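Collagen adhesin (Staphylococcus aureus, PDB 2F68) binds collagen as a surface adhesin of the bacterium, probably by wrapping two immunoglobulin-like domains around the triple helix in a "collagen hug". Local coordinates at residues 153-167 with 289-301. Residues are numbered along the deposited sequence; the frame is centred on the assembly and turned at random.
Sequences YYKTGDMLPEDTTHV and KSFNHTVHNINAN
Tyr153 turns its ring away from its own amide nitrogen (chi1 171°), while Phe291 keeps CG beside its own (chi1 -64°), and the two rings meet as an offset edge-to-face pair. Tyr153 CD2 presses the face of Phe291 3.5 Å from Phe291 CD1, planes at 81°, and Tyr153 O lies over a face of Phe291 toward the rim, 3.3 Å from Phe291 CE2. The Tyr153 hydroxyl is hydrogen-bonded to Ser274 OG. Lys155 bends at its last two torsions; its CE passes 3.3 Å from Phe291 O, and NZ donates a hydrogen bond to Asn272 O. Next along, the His293 ring turns one face to the backbone at Thr156 and Gly157: Thr156 CA sits over its centre in a CH-pi contact, 3.7 Å from the centroid, while Gly157 O comes within 3.2 Å of His293 CE1. No clear hydrogen bond joins the two segments, as befits strands from opposing sheets of a beta sandwich: 154-156 pairs with 166-173, and 289-296 with 269-278, in the collagen-binding domain. Between the sheets Val295 sends CG2 to Gly157 and meets Val167 CG1 through CB at 3.9 Å. Toward the neighbouring domain, the Met159 and Ile298 side chains run in opposite directions alongside each other, with Met159 SD 3.8 Å from Ile298 CG1, and Ile298 also touches Tyr67 of strand 62-75. Asn297 OD1 accepts from a water that is also hydrogen-bonded to Thr164 OG1, and from Ile298 N, which lies above the carbonyl plane; Asn297 ND2 donates a hydrogen bond to Gln267 O.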
loop_
_atom_site.group_PDB
_atom_site.type_symbol
_atom_site.label_atom_id
_atom_site.label_comp_id
_atom_site.label_asym_id
_atom_site.label_seq_id
_atom_site.Cartn_x
_atom_site.Cartn_y
_atom_site.Cartn_z
ATOM N N TYR A 153 -5.625 -13.130 18.389
ATOM C CA TYR A 153 -5.345 -11.739 18.057
ATOM C C TYR A 153 -4.032 -11.583 17.295
ATOM O O TYR A 153 -2.988 -12.079 17.724
ATOM C CB TYR A 153 -5.347 -10.868 19.320
ATOM C CG TYR A 153 -4.862 -9.449 19.100
ATOM C CD1 TYR A 153 -5.657 -8.512 18.442
ATOM C CD2 TYR A 153 -3.606 -9.045 19.554
ATOM C CE1 TYR A 153 -5.214 -7.209 18.237
ATOM C CE2 TYR A 153 -3.154 -7.743 19.354
ATOM C CZ TYR A 153 -3.963 -6.832 18.695
ATOM O OH TYR A 153 -3.523 -5.545 18.494
ATOM N N TYR A 154 -4.108 -10.893 16.160
ATOM C CA TYR A 154 -2.928 -10.507 15.392
ATOM C C TYR A 154 -3.140 -9.128 14.773
ATOM O O TYR A 154 -4.277 -8.717 14.524
ATOM C CB TYR A 154 -2.597 -11.551 14.314
ATOM C CG TYR A 154 -3.505 -11.533 13.101
ATOM C CD1 TYR A 154 -4.717 -12.224 13.102
ATOM C CD2 TYR A 154 -3.144 -10.838 11.945
ATOM C CE1 TYR A 154 -5.551 -12.213 11.988
ATOM C CE2 TYR A 154 -3.972 -10.821 10.827
ATOM C CZ TYR A 154 -5.173 -11.511 10.855
ATOM O OH TYR A 154 -5.994 -11.498 9.751
ATOM N N LYS A 155 -2.041 -8.420 14.527
ATOM C CA LYS A 155 -2.100 -7.073 13.974
ATOM C C LYS A 155 -1.371 -6.992 12.634
ATOM O O LYS A 155 -0.246 -7.479 12.498
ATOM C CB LYS A 155 -1.521 -6.069 14.972
ATOM C CG LYS A 155 -1.892 -4.619 14.690
ATOM C CD LYS A 155 -1.374 -3.681 15.774
ATOM C CE LYS A 155 0.150 -3.634 15.827
ATOM N NZ LYS A 155 0.770 -3.357 14.501
ATOM N N THR A 156 -2.027 -6.376 11.653
ATOM C CA THR A 156 -1.480 -6.243 10.301
ATOM C C THR A 156 -1.795 -4.872 9.693
ATOM O O THR A 156 -2.620 -4.124 10.220
ATOM C CB THR A 156 -1.979 -7.382 9.366
ATOM O OG1 THR A 156 -1.343 -7.270 8.085
ATOM C CG2 THR A 156 -3.498 -7.334 9.188
ATOM N N GLY A 157 -1.127 -4.553 8.586
ATOM C CA GLY A 157 -1.337 -3.287 7.887
ATOM C C GLY A 157 -0.729 -3.255 6.498
ATOM O O GLY A 157 0.152 -4.056 6.177
ATOM N N ASP A 158 -1.203 -2.322 5.675
ATOM C CA ASP A 158 -0.706 -2.153 4.308
ATOM C C ASP A 158 -0.874 -0.717 3.805
ATOM O O ASP A 158 -1.508 0.112 4.461
ATOM C CB ASP A 158 -1.390 -3.145 3.354
ATOM C CG ASP A 158 -2.898 -2.957 3.287
ATOM O OD1 ASP A 158 -3.358 -2.037 2.576
ATOM O OD2 ASP A 158 -3.623 -3.744 3.931
ATOM N N MET A 159 -0.292 -0.435 2.641
ATOM C CA MET A 159 -0.431 0.864 1.993
ATOM C C MET A 159 -1.185 0.708 0.675
ATOM O O MET A 159 -0.834 -0.134 -0.155
ATOM C CB MET A 159 0.944 1.496 1.757
ATOM C CG MET A 159 0.911 2.999 1.499
ATOM S SD MET A 159 2.542 3.719 1.216
ATOM C CE MET A 159 3.276 3.597 2.848
ATOM N N LEU A 160 -2.226 1.518 0.497
ATOM C CA LEU A 160 -3.046 1.489 -0.714
ATOM C C LEU A 160 -2.332 2.076 -1.930
ATOM O O LEU A 160 -1.669 3.109 -1.819
ATOM C CB LEU A 160 -4.381 2.209 -0.481
ATOM C CG LEU A 160 -5.695 1.415 -0.523
ATOM C CD1 LEU A 160 -5.556 -0.019 -0.018
ATOM C CD2 LEU A 160 -6.786 2.159 0.236
ATOM N N PRO A 161 -2.457 1.407 -3.095
ATOM C CA PRO A 161 -1.884 1.881 -4.358
ATOM C C PRO A 161 -2.437 3.235 -4.809
ATOM O O PRO A 161 -1.737 3.986 -5.490
ATOM C CB PRO A 161 -2.283 0.789 -5.357
ATOM C CG PRO A 161 -2.534 -0.417 -4.521
ATOM C CD PRO A 161 -3.143 0.114 -3.268
ATOM N N GLU A 162 -3.679 3.534 -4.431
ATOM C CA GLU A 162 -4.311 4.810 -4.775
ATOM C C GLU A 162 -3.923 5.947 -3.826
ATOM O O GLU A 162 -3.980 7.121 -4.203
ATOM C CB GLU A 162 -5.841 4.675 -4.862
ATOM C CG GLU A 162 -6.526 4.083 -3.627
ATOM C CD GLU A 162 -6.769 2.585 -3.733
ATOM O OE1 GLU A 162 -5.893 1.860 -4.254
ATOM O OE2 GLU A 162 -7.842 2.128 -3.284
ATOM N N ASP A 163 -3.526 5.596 -2.603
ATOM C CA ASP A 163 -3.163 6.586 -1.591
ATOM C C ASP A 163 -1.900 6.183 -0.825
ATOM O O ASP A 163 -1.942 5.321 0.058
ATOM C CB ASP A 163 -4.335 6.818 -0.627
ATOM C CG ASP A 163 -4.142 8.040 0.256
ATOM O OD1 ASP A 163 -3.488 9.011 -0.182
ATOM O OD2 ASP A 163 -4.658 8.032 1.393
ATOM N N THR A 164 -0.782 6.818 -1.172
ATOM C CA THR A 164 0.512 6.525 -0.551
ATOM C C THR A 164 0.761 7.336 0.724
ATOM O O THR A 164 1.674 7.027 1.492
ATOM C CB THR A 164 1.690 6.733 -1.543
ATOM O OG1 THR A 164 2.881 6.142 -1.009
ATOM C CG2 THR A 164 1.935 8.219 -1.812
ATOM N N THR A 165 -0.053 8.368 0.940
ATOM C CA THR A 165 0.120 9.279 2.075
ATOM C C THR A 165 -0.381 8.697 3.398
ATOM O O THR A 165 -0.058 9.213 4.471
ATOM C CB THR A 165 -0.560 10.646 1.823
ATOM O OG1 THR A 165 -1.933 10.446 1.466
ATOM C CG2 THR A 165 0.148 11.408 0.708
ATOM N N HIS A 166 -1.166 7.625 3.315
ATOM C CA HIS A 166 -1.727 6.977 4.499
ATOM C C HIS A 166 -1.279 5.524 4.636
ATOM O O HIS A 166 -1.058 4.835 3.638
ATOM C CB HIS A 166 -3.255 7.050 4.477
ATOM C CG HIS A 166 -3.799 8.420 4.735
ATOM N ND1 HIS A 166 -4.046 9.325 3.726
ATOM C CD2 HIS A 166 -4.144 9.039 5.888
ATOM C CE1 HIS A 166 -4.521 10.442 4.246
ATOM N NE2 HIS A 166 -4.590 10.295 5.557
ATOM N N VAL A 167 -1.143 5.076 5.882
ATOM C CA VAL A 167 -0.835 3.680 6.182
ATOM C C VAL A 167 -2.002 3.063 6.952
ATOM O O VAL A 167 -2.348 3.519 8.045
ATOM C CB VAL A 167 0.480 3.526 6.993
ATOM C CG1 VAL A 167 0.808 2.054 7.213
ATOM C CG2 VAL A 167 1.640 4.220 6.291
ATOM N N LYS A 289 1.403 -10.062 25.706
ATOM C CA LYS A 289 2.204 -10.586 24.602
ATOM C C LYS A 289 2.229 -9.580 23.455
ATOM O O LYS A 289 1.212 -8.957 23.142
ATOM C CB LYS A 289 1.654 -11.934 24.125
ATOM C CG LYS A 289 2.602 -12.726 23.234
ATOM C CD LYS A 289 1.986 -14.052 22.809
ATOM C CE LYS A 289 2.898 -14.817 21.860
ATOM N NZ LYS A 289 3.003 -14.170 20.520
ATOM N N SER A 290 3.398 -9.426 22.837
ATOM C CA SER A 290 3.589 -8.462 21.757
ATOM C C SER A 290 3.063 -8.972 20.420
ATOM O O SER A 290 3.333 -10.109 20.025
ATOM C CB SER A 290 5.067 -8.087 21.629
ATOM O OG SER A 290 5.532 -7.443 22.800
ATOM N N PHE A 291 2.306 -8.118 19.736
ATOM C CA PHE A 291 1.810 -8.403 18.393
ATOM C C PHE A 291 2.043 -7.184 17.502
ATOM O O PHE A 291 1.155 -6.350 17.321
ATOM C CB PHE A 291 0.325 -8.786 18.428
ATOM C CG PHE A 291 0.042 -10.064 19.170
ATOM C CD1 PHE A 291 -0.345 -10.036 20.506
ATOM C CD2 PHE A 291 0.162 -11.295 18.532
ATOM C CE1 PHE A 291 -0.609 -11.216 21.198
ATOM C CE2 PHE A 291 -0.098 -12.481 19.215
ATOM C CZ PHE A 291 -0.485 -12.441 20.550
ATOM N N ASN A 292 3.253 -7.093 16.954
ATOM C CA ASN A 292 3.688 -5.915 16.204
ATOM C C ASN A 292 3.666 -6.129 14.691
ATOM O O ASN A 292 3.747 -7.265 14.216
ATOM C CB ASN A 292 5.095 -5.486 16.646
ATOM C CG ASN A 292 5.287 -5.534 18.159
ATOM O OD1 ASN A 292 6.299 -6.039 18.646
ATOM N ND2 ASN A 292 4.317 -5.012 18.905
ATOM N N HIS A 293 3.558 -5.031 13.945
ATOM C CA HIS A 293 3.592 -5.076 12.483
ATOM C C HIS A 293 4.313 -3.865 11.896
ATOM O O HIS A 293 4.203 -2.751 12.417
ATOM C CB HIS A 293 2.178 -5.178 11.908
ATOM C CG HIS A 293 2.139 -5.639 10.484
ATOM N ND1 HIS A 293 2.072 -4.765 9.421
ATOM C CD2 HIS A 293 2.168 -6.882 9.950
ATOM C CE1 HIS A 293 2.057 -5.452 8.291
ATOM N NE2 HIS A 293 2.113 -6.738 8.585
ATOM N N THR A 294 5.045 -4.097 10.809
ATOM C CA THR A 294 5.817 -3.051 10.143
ATOM C C THR A 294 5.450 -2.968 8.661
ATOM O O THR A 294 5.464 -3.977 7.950
ATOM C CB THR A 294 7.340 -3.291 10.296
ATOM O OG1 THR A 294 7.646 -3.590 11.664
ATOM C CG2 THR A 294 8.132 -2.064 9.861
ATOM N N VAL A 295 5.118 -1.761 8.208
ATOM C CA VAL A 295 4.775 -1.515 6.807
ATOM C C VAL A 295 5.885 -0.712 6.129
ATOM O O VAL A 295 6.243 0.378 6.583
ATOM C CB VAL A 295 3.412 -0.785 6.663
ATOM C CG1 VAL A 295 3.085 -0.520 5.196
ATOM C CG2 VAL A 295 2.300 -1.597 7.309
ATOM N N HIS A 296 6.425 -1.267 5.046
ATOM C CA HIS A 296 7.499 -0.626 4.293
ATOM C C HIS A 296 6.964 0.453 3.356
ATOM O O HIS A 296 5.925 0.272 2.713
ATOM C CB HIS A 296 8.294 -1.666 3.498
ATOM C CG HIS A 296 8.969 -2.693 4.353
ATOM N ND1 HIS A 296 8.405 -3.918 4.630
ATOM C CD2 HIS A 296 10.162 -2.673 4.994
ATOM C CE1 HIS A 296 9.221 -4.612 5.404
ATOM N NE2 HIS A 296 10.295 -3.879 5.639
ATOM N N ASN A 297 7.681 1.571 3.289
ATOM C CA ASN A 297 7.318 2.687 2.419
ATOM C C ASN A 297 7.647 2.393 0.958
ATOM O O ASN A 297 8.580 1.643 0.662
ATOM C CB ASN A 297 8.023 3.968 2.876
ATOM C CG ASN A 297 7.345 5.234 2.365
ATOM O OD1 ASN A 297 6.261 5.188 1.779
ATOM N ND2 ASN A 297 7.986 6.374 2.593
ATOM N N ILE A 298 6.875 2.991 0.053
ATOM C CA ILE A 298 7.028 2.755 -1.383
ATOM C C ILE A 298 8.233 3.500 -1.957
ATOM O O ILE A 298 8.406 4.699 -1.725
ATOM C CB ILE A 298 5.733 3.122 -2.167
ATOM C CG1 ILE A 298 4.523 2.324 -1.649
ATOM C CG2 ILE A 298 5.925 2.937 -3.678
ATOM C CD1 ILE A 298 4.703 0.799 -1.616
ATOM N N ASN A 299 9.058 2.770 -2.705
ATOM C CA ASN A 299 10.239 3.330 -3.353
ATOM C C ASN A 299 9.977 3.667 -4.819
ATOM O O ASN A 299 9.506 2.822 -5.585
ATOM C CB ASN A 299 11.423 2.362 -3.243
ATOM C CG ASN A 299 11.768 2.012 -1.804
ATOM O OD1 ASN A 299 11.810 2.880 -0.930
ATOM N ND2 ASN A 299 12.024 0.733 -1.556
ATOM N N ALA A 300 10.281 4.907 -5.195
ATOM C CA ALA A 300 10.129 5.367 -6.573
ATOM C C ALA A 300 11.207 6.385 -6.932
ATOM O O ALA A 300 11.328 7.430 -6.287
ATOM C CB ALA A 300 8.738 5.948 -6.795
ATOM N N ASN A 301 11.988 6.066 -7.962
ATOM C CA ASN A 301 13.090 6.918 -8.406
ATOM C C ASN A 301 13.128 7.089 -9.923
ATOM O O ASN A 301 12.751 6.181 -10.667
ATOM C CB ASN A 301 14.432 6.362 -7.916
ATOM C CG ASN A 301 14.558 6.377 -6.401
ATOM O OD1 ASN A 301 14.288 7.388 -5.749
ATOM N ND2 ASN A 301 14.984 5.255 -5.834
HETATM O O HOH W 1 4.870 7.461 0.342
#